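Local structure of DotI (Legionella pneumophila, 3WZ4) at residues S8-W13 against M115-V120; G38-E43 against S132-G137; A20-N25 against V98-A103; D31-S36 against Q47-L52; K64-S69 against A103-Q108. The protein forms part of the inner-membrane complex of the Legionella type IVB secretion system, the part here being the periplasmic domain of the protein. One frame throughout, in Å; residues are numbered along the deposited sequence.

Contact 1 of 5, residues S8-W13 against M115-V120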
# COMPACT_ATOMS: atom_id res chain seq x y z
N SER A 8 1.99 8.75 -15.15
CA SER A 8 1.17 7.57 -15.41
C SER A 8 1.84 6.31 -14.88
O SER A 8 1.17 5.41 -14.36
CB SER A 8 0.91 7.42 -16.91
OG SER A 8 2.10 7.15 -17.61
N ALA A 9 3.16 6.23 -15.01
CA ALA A 9 3.91 5.10 -14.49
C ALA A 9 3.83 5.03 -12.97
O ALA A 9 3.59 3.96 -12.40
CB ALA A 9 5.36 5.17 -14.93
N VAL A 10 4.03 6.17 -12.32
CA VAL A 10 3.96 6.25 -10.87
C VAL A 10 2.57 5.85 -10.37
O VAL A 10 2.44 5.19 -9.34
CB VAL A 10 4.29 7.67 -10.36
CG1 VAL A 10 3.99 7.79 -8.88
CG2 VAL A 10 5.75 8.01 -10.66
N LEU A 11 1.54 6.24 -11.11
CA LEU A 11 0.17 5.89 -10.74
C LEU A 11 -0.07 4.38 -10.80
O LEU A 11 -0.52 3.78 -9.83
CB LEU A 11 -0.83 6.63 -11.62
CG LEU A 11 -1.00 8.12 -11.31
CD1 LEU A 11 -1.54 8.89 -12.50
CD2 LEU A 11 -1.89 8.32 -10.09
N GLN A 12 0.23 3.77 -11.95
CA GLN A 12 0.08 2.32 -12.09
C GLN A 12 0.80 1.60 -10.96
O GLN A 12 0.29 0.64 -10.39
CB GLN A 12 0.61 1.84 -13.44
CG GLN A 12 -0.17 2.36 -14.64
CD GLN A 12 0.03 1.50 -15.88
OE1 GLN A 12 0.18 0.28 -15.77
NE2 GLN A 12 0.04 2.12 -17.05
N TRP A 13 1.99 2.09 -10.64
CA TRP A 13 2.80 1.52 -9.57
C TRP A 13 2.11 1.66 -8.21
O TRP A 13 2.07 0.71 -7.42
CB TRP A 13 4.17 2.18 -9.55
CG TRP A 13 5.14 1.57 -8.59
CD1 TRP A 13 5.97 0.51 -8.82
CD2 TRP A 13 5.40 1.99 -7.24
NE1 TRP A 13 6.72 0.24 -7.70
CE2 TRP A 13 6.39 1.14 -6.72
CE3 TRP A 13 4.88 3.00 -6.43
CZ2 TRP A 13 6.88 1.26 -5.42
CZ3 TRP A 13 5.36 3.13 -5.14
CH2 TRP A 13 6.35 2.26 -4.65
N MSE A 115 -1.06 7.83 -0.50
CA MSE A 115 0.36 7.52 -0.44
C MSE A 115 1.21 8.72 -0.80
O MSE A 115 0.91 9.47 -1.73
CB MSE A 115 0.68 6.36 -1.39
CG MSE A 115 0.04 5.03 -1.03
SE MSE A 115 0.07 3.75 -2.51
CE MSE A 115 -1.43 4.44 -3.54
N LEU A 116 2.29 8.92 -0.05
CA LEU A 116 3.33 9.85 -0.45
C LEU A 116 4.44 9.04 -1.10
O LEU A 116 5.04 8.17 -0.46
CB LEU A 116 3.85 10.65 0.74
CG LEU A 116 5.01 11.60 0.44
CD1 LEU A 116 4.59 12.67 -0.56
CD2 LEU A 116 5.54 12.25 1.71
N ILE A 117 4.70 9.30 -2.37
CA ILE A 117 5.72 8.57 -3.11
C ILE A 117 6.89 9.48 -3.45
O ILE A 117 6.69 10.60 -3.93
CB ILE A 117 5.13 7.95 -4.39
CG1 ILE A 117 4.08 6.90 -4.03
CG2 ILE A 117 6.23 7.35 -5.26
CD1 ILE A 117 3.43 6.26 -5.23
N THR A 118 8.11 9.01 -3.19
CA THR A 118 9.29 9.82 -3.44
C THR A 118 10.35 9.08 -4.26
O THR A 118 10.50 7.87 -4.15
CB THR A 118 9.93 10.30 -2.13
OG1 THR A 118 10.44 9.18 -1.40
CG2 THR A 118 8.90 11.03 -1.27
N ARG A 119 11.08 9.83 -5.08
CA ARG A 119 12.20 9.28 -5.81
C ARG A 119 13.32 8.91 -4.85
O ARG A 119 13.66 9.68 -3.96
CB ARG A 119 12.72 10.30 -6.82
CG ARG A 119 11.71 10.72 -7.86
CD ARG A 119 12.17 10.32 -9.25
NE ARG A 119 13.56 10.70 -9.48
CZ ARG A 119 14.22 10.46 -10.61
NH1 ARG A 119 13.62 9.84 -11.62
NH2 ARG A 119 15.49 10.83 -10.73
N VAL A 120 13.87 7.71 -5.03
CA VAL A 120 15.00 7.27 -4.23
C VAL A 120 16.08 6.71 -5.16
O VAL A 120 15.90 6.67 -6.37
CB VAL A 120 14.60 6.19 -3.20
CG1 VAL A 120 13.68 6.79 -2.14
CG2 VAL A 120 13.93 5.01 -3.90
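Trp13 N to Ala9 O, 3.0 Å, is the shortest hydrogen bond inside the pair of segments, a helix bond just behind the ring that meets Ile117; no polar bond runs across the contact itself. What joins helix segment 8-13 to strand segment 115-120 is one isoleucine arm. Ile117 CD1 touches the six-membered part of the indole, 3.7 Å from Trp13 CZ3, and comes in at the ring edge, close to the ring plane, so this is an edge contact and no CH-pi stack. On the Val10 side CD1 lies 4.0 Å from Val10 CG1, a looser touch in which the two side chains pass one another in opposite directions. The torsions explain the meeting. Ile117 keeps CG1 beside its backbone N (chi1 -65°) and an extended chi2, which makes CD1 the leading atom, while a chi1 of -174° at Trp13 carries the far end of the indole nearer to the strand than its CB direction alone would. All three residues are buried, and a single methyl is wedged against both helix side chains. Neighbouring elements surround the contact: Val10 also rests on Trp90 of strand 87-101, Trp13 on Ile129 and Ile131 of strand 129-138 and on the Phe39 ring, and Ile117 on Ala14, one turn on from Val10 in helix 7-21.

Contact 2 of 5, residues G38-E43 against S132-G137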
# COMPACT_ATOMS: atom_id res chain seq x y z
N GLY A 38 9.88 -3.81 -0.55
CA GLY A 38 10.52 -3.17 -1.68
C GLY A 38 9.77 -1.95 -2.20
O GLY A 38 10.36 -1.08 -2.84
N PHE A 39 8.47 -1.90 -1.94
CA PHE A 39 7.65 -0.77 -2.35
C PHE A 39 7.96 0.46 -1.51
O PHE A 39 7.64 1.58 -1.90
CB PHE A 39 6.16 -1.10 -2.20
CG PHE A 39 5.64 -2.09 -3.21
CD1 PHE A 39 5.70 -1.82 -4.56
CD2 PHE A 39 5.08 -3.28 -2.79
CE1 PHE A 39 5.21 -2.73 -5.49
CE2 PHE A 39 4.59 -4.20 -3.71
CZ PHE A 39 4.66 -3.92 -5.06
N PHE A 40 8.56 0.25 -0.34
CA PHE A 40 8.68 1.31 0.65
C PHE A 40 10.09 1.88 0.78
O PHE A 40 11.08 1.19 0.54
CB PHE A 40 8.20 0.82 2.02
CG PHE A 40 6.73 0.50 2.06
CD1 PHE A 40 6.28 -0.77 1.77
CD2 PHE A 40 5.81 1.48 2.39
CE1 PHE A 40 4.94 -1.07 1.81
CE2 PHE A 40 4.46 1.19 2.43
CZ PHE A 40 4.02 -0.09 2.14
N THR A 41 10.17 3.15 1.17
CA THR A 41 11.43 3.76 1.52
C THR A 41 11.76 3.41 2.97
O THR A 41 10.94 2.82 3.67
CB THR A 41 11.37 5.30 1.40
OG1 THR A 41 10.47 5.82 2.39
CG2 THR A 41 10.89 5.71 0.01
N ALA A 42 12.95 3.78 3.41
CA ALA A 42 13.38 3.51 4.78
C ALA A 42 12.32 3.96 5.78
O ALA A 42 11.84 3.16 6.58
CB ALA A 42 14.72 4.19 5.06
N GLU A 43 11.96 5.24 5.72
CA GLU A 43 10.98 5.78 6.66
C GLU A 43 9.56 5.28 6.37
O GLU A 43 8.73 5.19 7.27
CB GLU A 43 11.02 7.31 6.68
CG GLU A 43 10.51 7.97 5.40
CD GLU A 43 11.54 7.95 4.28
OE1 GLU A 43 12.68 7.48 4.52
OE2 GLU A 43 11.21 8.42 3.17
N SER A 132 6.77 6.66 1.12
CA SER A 132 7.23 7.24 2.38
C SER A 132 6.11 7.30 3.42
O SER A 132 6.36 7.29 4.62
CB SER A 132 7.82 8.63 2.16
OG SER A 132 9.11 8.55 1.58
N GLN A 133 4.87 7.37 2.94
CA GLN A 133 3.72 7.37 3.84
C GLN A 133 2.56 6.61 3.23
O GLN A 133 2.23 6.80 2.06
CB GLN A 133 3.30 8.79 4.20
CG GLN A 133 2.21 8.84 5.27
CD GLN A 133 1.80 10.25 5.64
OE1 GLN A 133 1.50 11.07 4.78
NE2 GLN A 133 1.79 10.54 6.94
N PHE A 134 1.94 5.76 4.04
CA PHE A 134 0.83 4.93 3.60
C PHE A 134 -0.33 5.16 4.56
O PHE A 134 -0.29 4.75 5.72
CB PHE A 134 1.25 3.46 3.62
CG PHE A 134 0.33 2.55 2.86
CD1 PHE A 134 -0.81 2.04 3.45
CD2 PHE A 134 0.61 2.20 1.55
CE1 PHE A 134 -1.65 1.19 2.76
CE2 PHE A 134 -0.23 1.35 0.85
CZ PHE A 134 -1.36 0.85 1.45
N VAL A 135 -1.37 5.84 4.08
CA VAL A 135 -2.51 6.17 4.94
C VAL A 135 -3.80 5.56 4.41
O VAL A 135 -4.14 5.70 3.24
CB VAL A 135 -2.67 7.68 5.10
CG1 VAL A 135 -3.93 8.00 5.89
CG2 VAL A 135 -1.45 8.27 5.79
N VAL A 136 -4.52 4.88 5.30
CA VAL A 136 -5.80 4.26 4.95
C VAL A 136 -6.93 4.93 5.71
O VAL A 136 -6.80 5.24 6.89
CB VAL A 136 -5.80 2.75 5.26
CG1 VAL A 136 -7.15 2.14 4.93
CG2 VAL A 136 -4.69 2.05 4.49
N GLY A 137 -8.05 5.15 5.03
CA GLY A 137 -9.23 5.72 5.65
C GLY A 137 -10.48 5.25 4.95
O GLY A 137 -10.41 4.61 3.90
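Two different parts make up this contact: an aromatic one, Phe40 against Phe134, packed in the interior, and a polar one that runs from buried Thr41 through partly exposed Ser132 out to exposed Glu43, which is the solvent side. In the aromatic part, Phe40 CE2 lies 4.1 Å from Phe134 CD2 and Phe40 CZ is equally near that atom, the two side chains meeting obliquely. The CB of Phe134 points from the strand toward segment 38-43, and its chi1 of -165°, which turns the ring to the far side from the backbone N, then places that ring near Phe40. Phe48 of helix 42-54 completes the aromatic group: it stacks on Phe40 and meets Phe134 edge-to-face.

The polar part hangs on one hydroxyl. Ser132 OG donates to Glu43 OE2 at 2.6 Å, reaching the anti side of the carboxylate 22° out of its plane. Glu43 makes this possible by bending at chi2 (-79°), which turns its end back to the strand although its CB does not lead there. On the buried side of the serine, Thr41 OG1 lies 3.2 Å from Ser132 OG. The threonine hydroxyl is hydrogen-bonded to Ile131 O and to Gly44 N, the second bond making Thr41 the N-cap of helix 42-54. Ser132 and Gln133 both pair with Leu116 on the neighbouring strand, which is a classic beta bulge, here at the corner where the last strand turns. Helices packed on such a sheet are consistent with the NTF2-like relationship of this family.

Contact 3 of 5, residues A20-N25 against V98-A103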
# COMPACT_ATOMS: atom_id res chain seq x y z
N ALA A 20 -1.48 -4.71 -3.26
CA ALA A 20 -0.60 -5.69 -2.63
C ALA A 20 -0.73 -5.66 -1.11
O ALA A 20 -0.70 -6.71 -0.46
CB ALA A 20 0.84 -5.46 -3.05
N ALA A 21 -0.87 -4.47 -0.56
CA ALA A 21 -0.99 -4.30 0.89
C ALA A 21 -2.24 -4.97 1.45
O ALA A 21 -2.30 -5.30 2.63
CB ALA A 21 -0.96 -2.83 1.26
N PHE A 22 -3.24 -5.18 0.60
CA PHE A 22 -4.48 -5.81 1.04
C PHE A 22 -4.70 -7.16 0.37
O PHE A 22 -5.83 -7.57 0.13
CB PHE A 22 -5.68 -4.89 0.79
CG PHE A 22 -5.70 -3.69 1.69
CD1 PHE A 22 -6.29 -3.76 2.94
CD2 PHE A 22 -5.12 -2.49 1.30
CE1 PHE A 22 -6.31 -2.66 3.78
CE2 PHE A 22 -5.14 -1.39 2.13
CZ PHE A 22 -5.74 -1.47 3.37
N THR A 23 -3.60 -7.84 0.06
CA THR A 23 -3.66 -9.15 -0.57
C THR A 23 -2.82 -10.15 0.22
O THR A 23 -1.64 -10.35 -0.07
CB THR A 23 -3.18 -9.10 -2.03
OG1 THR A 23 -3.93 -8.10 -2.75
CG2 THR A 23 -3.37 -10.45 -2.72
N TYR A 24 -3.44 -10.77 1.23
CA TYR A 24 -2.75 -11.73 2.08
C TYR A 24 -3.76 -12.59 2.84
O TYR A 24 -4.97 -12.41 2.69
CB TYR A 24 -1.83 -11.01 3.07
CG TYR A 24 -2.57 -10.20 4.11
CD1 TYR A 24 -3.00 -8.91 3.85
CD2 TYR A 24 -2.85 -10.73 5.37
CE1 TYR A 24 -3.68 -8.16 4.80
CE2 TYR A 24 -3.53 -10.00 6.33
CZ TYR A 24 -3.94 -8.72 6.04
OH TYR A 24 -4.61 -7.98 6.99
N ASN A 25 -3.27 -13.53 3.64
CA ASN A 25 -4.15 -14.42 4.40
C ASN A 25 -3.50 -14.99 5.65
O ASN A 25 -2.31 -14.77 5.90
CB ASN A 25 -4.68 -15.55 3.51
CG ASN A 25 -3.57 -16.39 2.92
OD1 ASN A 25 -2.89 -17.13 3.62
ND2 ASN A 25 -3.39 -16.28 1.60
N VAL A 98 -12.07 -3.58 -0.08
CA VAL A 98 -11.35 -4.67 0.57
C VAL A 98 -12.31 -5.76 1.00
O VAL A 98 -13.40 -5.48 1.50
CB VAL A 98 -10.55 -4.17 1.79
CG1 VAL A 98 -9.74 -5.30 2.40
CG2 VAL A 98 -9.63 -3.01 1.39
N THR A 99 -11.91 -7.01 0.81
CA THR A 99 -12.73 -8.16 1.18
C THR A 99 -12.01 -9.10 2.15
O THR A 99 -10.94 -9.62 1.84
CB THR A 99 -13.17 -8.96 -0.06
OG1 THR A 99 -13.96 -8.13 -0.91
CG2 THR A 99 -13.98 -10.18 0.35
N TYR A 100 -12.59 -9.29 3.33
CA TYR A 100 -12.12 -10.27 4.30
C TYR A 100 -13.11 -11.43 4.32
O TYR A 100 -14.28 -11.24 4.64
CB TYR A 100 -12.05 -9.65 5.69
CG TYR A 100 -11.11 -8.47 5.82
CD1 TYR A 100 -11.51 -7.20 5.43
CD2 TYR A 100 -9.83 -8.63 6.35
CE1 TYR A 100 -10.66 -6.11 5.56
CE2 TYR A 100 -8.98 -7.55 6.48
CZ TYR A 100 -9.39 -6.29 6.08
OH TYR A 100 -8.55 -5.22 6.20
N GLN A 101 -12.66 -12.64 3.99
CA GLN A 101 -13.60 -13.75 3.89
C GLN A 101 -13.05 -15.11 4.27
O GLN A 101 -11.84 -15.34 4.29
CB GLN A 101 -14.23 -13.81 2.50
CG GLN A 101 -13.29 -14.30 1.42
CD GLN A 101 -13.93 -14.27 0.04
OE1 GLN A 101 -14.86 -15.04 -0.24
NE2 GLN A 101 -13.45 -13.39 -0.82
N SER A 102 -13.98 -16.02 4.55
CA SER A 102 -13.68 -17.42 4.85
C SER A 102 -14.93 -18.23 4.57
O SER A 102 -15.89 -17.72 4.00
CB SER A 102 -13.27 -17.58 6.31
OG SER A 102 -14.35 -17.28 7.17
N ALA A 103 -14.94 -19.49 4.98
CA ALA A 103 -16.11 -20.33 4.81
C ALA A 103 -17.30 -19.77 5.59
O ALA A 103 -18.45 -19.89 5.16
CB ALA A 103 -15.82 -21.76 5.25
O HOH W 1 -6.15 -5.58 6.10
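Phe22, Val98 and Tyr100 bury most of the surface here, and Phe22 is the hub. Val98 comes from strand 87-101 and lays CG2 over one face of the Phe22 ring, 4.1 Å from the centroid and 24° off the ring normal, a CH-pi contact displaced toward the rim. Its other methyl is close too, with Val98 CG1 3.8 Å from Phe22 CD1; both branches sit over the same face, CG2 further in over the ring and CG1 near CD1. The two side chains run nearly perpendicular. Tyr100 approaches differently: its OH sits near the plane at the Phe22 edge, 4.2 Å from Phe22 CE1. Tyr24 in turn brings its OH to the edge of the Tyr100 ring, 4.4 Å from Tyr100 CE2, and that Tyr24 OH holds a water at 3.0 Å. The other leg of that bridge, from the water to Tyr100 OH, is modelled too short to be relied on. Around them, Val61 and Asn57 of helix 57-63 touch both tyrosines, and Ala70 touches Phe22. Hydrocarbon packing therefore holds the end of helix 7-21 to the sheet, while the hydroxyl ends of the two tyrosines give the contact a polar margin where a water can lodge.

Contact 4 of 5, residues D31-S36 against Q47-L52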
# COMPACT_ATOMS: atom_id res chain seq x y z
N ASP A 31 5.22 -13.94 4.55
CA ASP A 31 5.87 -13.89 3.24
C ASP A 31 5.38 -12.67 2.47
O ASP A 31 6.17 -11.91 1.92
CB ASP A 31 5.56 -15.15 2.43
CG ASP A 31 5.92 -16.41 3.18
OD1 ASP A 31 6.97 -16.43 3.86
OD2 ASP A 31 5.14 -17.39 3.09
N GLU A 32 4.06 -12.51 2.42
CA GLU A 32 3.46 -11.37 1.73
C GLU A 32 3.89 -10.06 2.36
O GLU A 32 4.27 -9.13 1.65
CB GLU A 32 1.93 -11.48 1.72
CG GLU A 32 1.41 -12.58 0.82
CD GLU A 32 1.69 -12.31 -0.65
OE1 GLU A 32 1.20 -11.28 -1.17
OE2 GLU A 32 2.41 -13.11 -1.28
N LEU A 33 3.85 -9.99 3.68
CA LEU A 33 4.35 -8.82 4.40
C LEU A 33 5.71 -8.42 3.88
O LEU A 33 5.91 -7.30 3.43
CB LEU A 33 4.48 -9.12 5.90
CG LEU A 33 5.48 -8.22 6.64
CD1 LEU A 33 5.00 -6.77 6.65
CD2 LEU A 33 5.73 -8.72 8.06
N GLN A 34 6.64 -9.36 3.94
CA GLN A 34 8.02 -9.05 3.59
C GLN A 34 8.21 -8.78 2.10
O GLN A 34 9.06 -7.96 1.74
CB GLN A 34 8.98 -10.14 4.09
CG GLN A 34 10.37 -9.60 4.34
CD GLN A 34 10.34 -8.22 4.98
OE1 GLN A 34 9.89 -8.06 6.12
NE2 GLN A 34 10.79 -7.22 4.25
N ALA A 35 7.42 -9.42 1.25
CA ALA A 35 7.54 -9.22 -0.20
C ALA A 35 7.22 -7.78 -0.59
O ALA A 35 7.55 -7.34 -1.69
CB ALA A 35 6.65 -10.20 -0.96
N SER A 36 6.58 -7.05 0.30
CA SER A 36 6.14 -5.69 -0.02
C SER A 36 7.12 -4.61 0.42
O SER A 36 6.97 -3.45 0.06
CB SER A 36 4.77 -5.42 0.61
OG SER A 36 4.87 -5.34 2.02
N GLN A 47 6.88 3.37 9.05
CA GLN A 47 5.53 3.87 9.26
C GLN A 47 4.49 2.81 8.89
O GLN A 47 3.49 2.64 9.59
CB GLN A 47 5.31 5.15 8.44
CG GLN A 47 3.95 5.80 8.64
CD GLN A 47 2.95 5.40 7.58
OE1 GLN A 47 3.31 5.11 6.44
NE2 GLN A 47 1.67 5.38 7.96
N PHE A 48 4.74 2.09 7.80
CA PHE A 48 3.83 1.04 7.37
C PHE A 48 3.77 -0.08 8.40
O PHE A 48 2.70 -0.59 8.71
CB PHE A 48 4.26 0.49 6.00
CG PHE A 48 3.40 -0.64 5.50
CD1 PHE A 48 2.14 -0.40 4.99
CD2 PHE A 48 3.87 -1.94 5.53
CE1 PHE A 48 1.36 -1.44 4.52
CE2 PHE A 48 3.09 -2.99 5.07
CZ PHE A 48 1.83 -2.73 4.56
N LEU A 49 4.93 -0.47 8.92
CA LEU A 49 4.99 -1.49 9.97
C LEU A 49 4.27 -1.02 11.23
O LEU A 49 3.56 -1.79 11.88
CB LEU A 49 6.44 -1.86 10.30
CG LEU A 49 7.15 -2.77 9.30
CD1 LEU A 49 8.59 -3.00 9.71
CD2 LEU A 49 6.41 -4.09 9.16
N GLY A 50 4.46 0.25 11.58
CA GLY A 50 3.81 0.84 12.74
C GLY A 50 2.30 0.86 12.61
O GLY A 50 1.57 0.61 13.57
N ALA A 51 1.82 1.15 11.40
CA ALA A 51 0.40 1.15 11.13
C ALA A 51 -0.15 -0.27 11.26
O ALA A 51 -1.27 -0.48 11.71
CB ALA A 51 0.12 1.70 9.74
N LEU A 52 0.66 -1.24 10.85
CA LEU A 52 0.26 -2.64 10.89
C LEU A 52 0.10 -3.13 12.33
O LEU A 52 -0.80 -3.92 12.63
CB LEU A 52 1.28 -3.50 10.15
CG LEU A 52 0.82 -4.85 9.57
CD1 LEU A 52 1.71 -5.98 10.07
CD2 LEU A 52 -0.65 -5.12 9.87
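Leu33 and Ser36 face Phe48 and Leu49 in a packing of two helices, 29-35 and 42-54, that follow each other in the chain, the second of them touching strand 129-138. The backbones stay well apart, Leu33 CA and Leu49 CA being separated by 9.2 Å, so side chains do all the bridging. At the start of the second segment, Gln47 turns to another partner: Gln47 OE1 accepts a hydrogen bond from Phe134 N. Phe48 follows, directed at the first helix, and its CE2 comes 4.2 Å from Ser36 OG at an oblique angle to the ring. Next in sequence is Leu49, whose CD2 meets Leu33 CD1 at 3.9 Å, the side chains running nearly at right angles. Leu33 reaches it through a chi1 of 157°, which brings CD1 across the gap although CB itself points along the side. This touch of methyl groups is modest and lies toward the more exposed margin, whereas Ser36 is buried. The serine is tied back to the turn before it, where Leu33 O accepts twice: from Ser36 N at 3.2 Å, and from Ser36 OG at 2.6 Å, with a C=O...donor angle of 145° and the OG tilted 21° from the carbonyl plane.

Contact 5 of 5, residues K64-S69 against A103-Q108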
# COMPACT_ATOMS: atom_id res chain seq x y z
N LYS A 64 -9.62 -15.50 12.78
CA LYS A 64 -10.75 -15.98 12.00
C LYS A 64 -10.29 -16.68 10.73
O LYS A 64 -11.11 -17.13 9.92
CB LYS A 64 -11.70 -14.83 11.66
CG LYS A 64 -12.30 -14.14 12.88
CD LYS A 64 -13.18 -12.98 12.49
CE LYS A 64 -13.77 -12.29 13.71
NZ LYS A 64 -14.64 -11.15 13.34
N LYS A 65 -8.98 -16.79 10.56
CA LYS A 65 -8.40 -17.48 9.41
C LYS A 65 -9.02 -17.03 8.10
O LYS A 65 -9.68 -17.81 7.40
CB LYS A 65 -8.51 -18.99 9.59
CG LYS A 65 -7.86 -19.49 10.87
CD LYS A 65 -7.74 -21.00 10.90
CE LYS A 65 -6.89 -21.45 12.07
NZ LYS A 65 -6.64 -22.92 12.06
N LEU A 66 -8.80 -15.76 7.76
CA LEU A 66 -9.41 -15.17 6.57
C LEU A 66 -8.43 -15.03 5.42
O LEU A 66 -7.22 -15.16 5.58
CB LEU A 66 -9.96 -13.78 6.92
CG LEU A 66 -10.84 -13.68 8.16
CD1 LEU A 66 -11.04 -12.23 8.53
CD2 LEU A 66 -12.17 -14.38 7.95
N VAL A 67 -8.98 -14.75 4.24
CA VAL A 67 -8.19 -14.39 3.08
C VAL A 67 -8.54 -12.96 2.71
O VAL A 67 -9.72 -12.65 2.50
CB VAL A 67 -8.47 -15.31 1.88
CG1 VAL A 67 -7.78 -14.79 0.63
CG2 VAL A 67 -8.03 -16.74 2.19
N VAL A 68 -7.54 -12.10 2.64
CA VAL A 68 -7.78 -10.70 2.31
C VAL A 68 -7.47 -10.41 0.84
O VAL A 68 -6.43 -10.82 0.32
CB VAL A 68 -6.95 -9.76 3.20
CG1 VAL A 68 -7.41 -8.32 3.00
CG2 VAL A 68 -7.09 -10.17 4.65
N SER A 69 -8.38 -9.70 0.18
CA SER A 69 -8.19 -9.28 -1.20
C SER A 69 -8.73 -7.87 -1.38
O SER A 69 -9.39 -7.34 -0.49
CB SER A 69 -8.88 -10.25 -2.16
OG SER A 69 -10.29 -10.22 -1.98
N ALA A 103 -14.94 -19.49 4.98
CA ALA A 103 -16.11 -20.33 4.81
C ALA A 103 -17.30 -19.77 5.59
O ALA A 103 -18.45 -19.89 5.16
CB ALA A 103 -15.82 -21.76 5.25
N SER A 104 -17.03 -19.14 6.73
CA SER A 104 -18.08 -18.67 7.62
C SER A 104 -18.33 -17.16 7.53
O SER A 104 -19.41 -16.69 7.88
CB SER A 104 -17.78 -19.07 9.07
OG SER A 104 -16.71 -18.30 9.59
N GLU A 105 -17.34 -16.41 7.07
CA GLU A 105 -17.45 -14.95 7.05
C GLU A 105 -17.24 -14.32 5.67
O GLU A 105 -16.54 -14.87 4.82
CB GLU A 105 -16.49 -14.32 8.06
CG GLU A 105 -16.84 -14.58 9.51
CD GLU A 105 -16.02 -13.74 10.46
OE1 GLU A 105 -16.03 -14.03 11.68
OE2 GLU A 105 -15.36 -12.79 9.99
N PHE A 106 -17.83 -13.14 5.49
CA PHE A 106 -17.64 -12.34 4.29
C PHE A 106 -17.93 -10.88 4.61
O PHE A 106 -19.09 -10.48 4.75
CB PHE A 106 -18.54 -12.83 3.15
CG PHE A 106 -18.29 -12.15 1.83
CD1 PHE A 106 -18.88 -10.93 1.54
CD2 PHE A 106 -17.47 -12.74 0.88
CE1 PHE A 106 -18.65 -10.31 0.32
CE2 PHE A 106 -17.24 -12.13 -0.33
CZ PHE A 106 -17.83 -10.91 -0.61
N THR A 107 -16.88 -10.07 4.72
CA THR A 107 -17.02 -8.67 5.09
C THR A 107 -16.24 -7.77 4.14
O THR A 107 -15.09 -8.06 3.80
CB THR A 107 -16.52 -8.42 6.53
OG1 THR A 107 -17.34 -9.16 7.44
CG2 THR A 107 -16.58 -6.94 6.87
N GLN A 108 -16.87 -6.68 3.71
CA GLN A 108 -16.24 -5.75 2.77
C GLN A 108 -16.13 -4.33 3.31
O GLN A 108 -16.99 -3.86 4.05
CB GLN A 108 -16.99 -5.76 1.43
CG GLN A 108 -16.86 -7.07 0.67
CD GLN A 108 -17.50 -7.01 -0.70
OE1 GLN A 108 -18.57 -6.44 -0.87
NE2 GLN A 108 -16.83 -7.59 -1.69
O HOH W 2 -13.87 -17.34 9.82
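The CA atoms of Leu66 and Glu105, the nearest across the contact, are 8.1 Å apart, consistent with strands 67-84 and 106-119 flanking strand 87-101 without pairing to each other. Just before the first strand, Lys65 adopts positive phi (49°) as the C-prime residue of a Schellman motif, with Leu66 N bonded back to Val61 O, ending helix 57-63. Lys64, beside that turn, sends an extended side chain across Glu105 at about a right angle. Its CD methylene lies against the carboxylate, modelled rather close, at 3.1 Å from Lys64 CD to Glu105 OE1. The charged end follows less closely, Lys64 NZ making only a long salt bridge of 3.6 Å to Glu105 OE1. NZ also has a weak hydrogen bond to a methylpentanediol molecule, probably taken from the crystallisation liquor. Glu105 leaves its backbone with a chi1 of -69° and is straight beyond CG, and this extended chain carries the carboxylate to Lys64. Leu66 adds an apolar touch, its CD2 coming 4.1 Å from Glu105 OE2. Ser102 OG accepts hydrogen bonds from the backbone N of both Ser104 and Glu105. A water adds an indirect tie between the two segments: it donates to Lys64 O at 2.8 Å and lies 3.0 Å from Ser104 OG.

Contacts 1 and 2 are the buried ones, and they meet through the paired strands 106-119 and 129-138. Contact 1 is wholly apolar, whereas contact 2 adds a polar part that reaches solvent. Contact 2 also joins contact 4 through helix 42-54, where Phe48 unites the aromatic groups; contact 4 is partly buried and held by side chains alone. Contact 3, also partly buried, shares helix 7-21 with contact 1, about 24 Å away between centres, and adjoins contact 5 by backbone pairing of Tyr24 with Val68. Contact 5, about 20 Å from the chain centre, relies instead on a loose ion pair and a water.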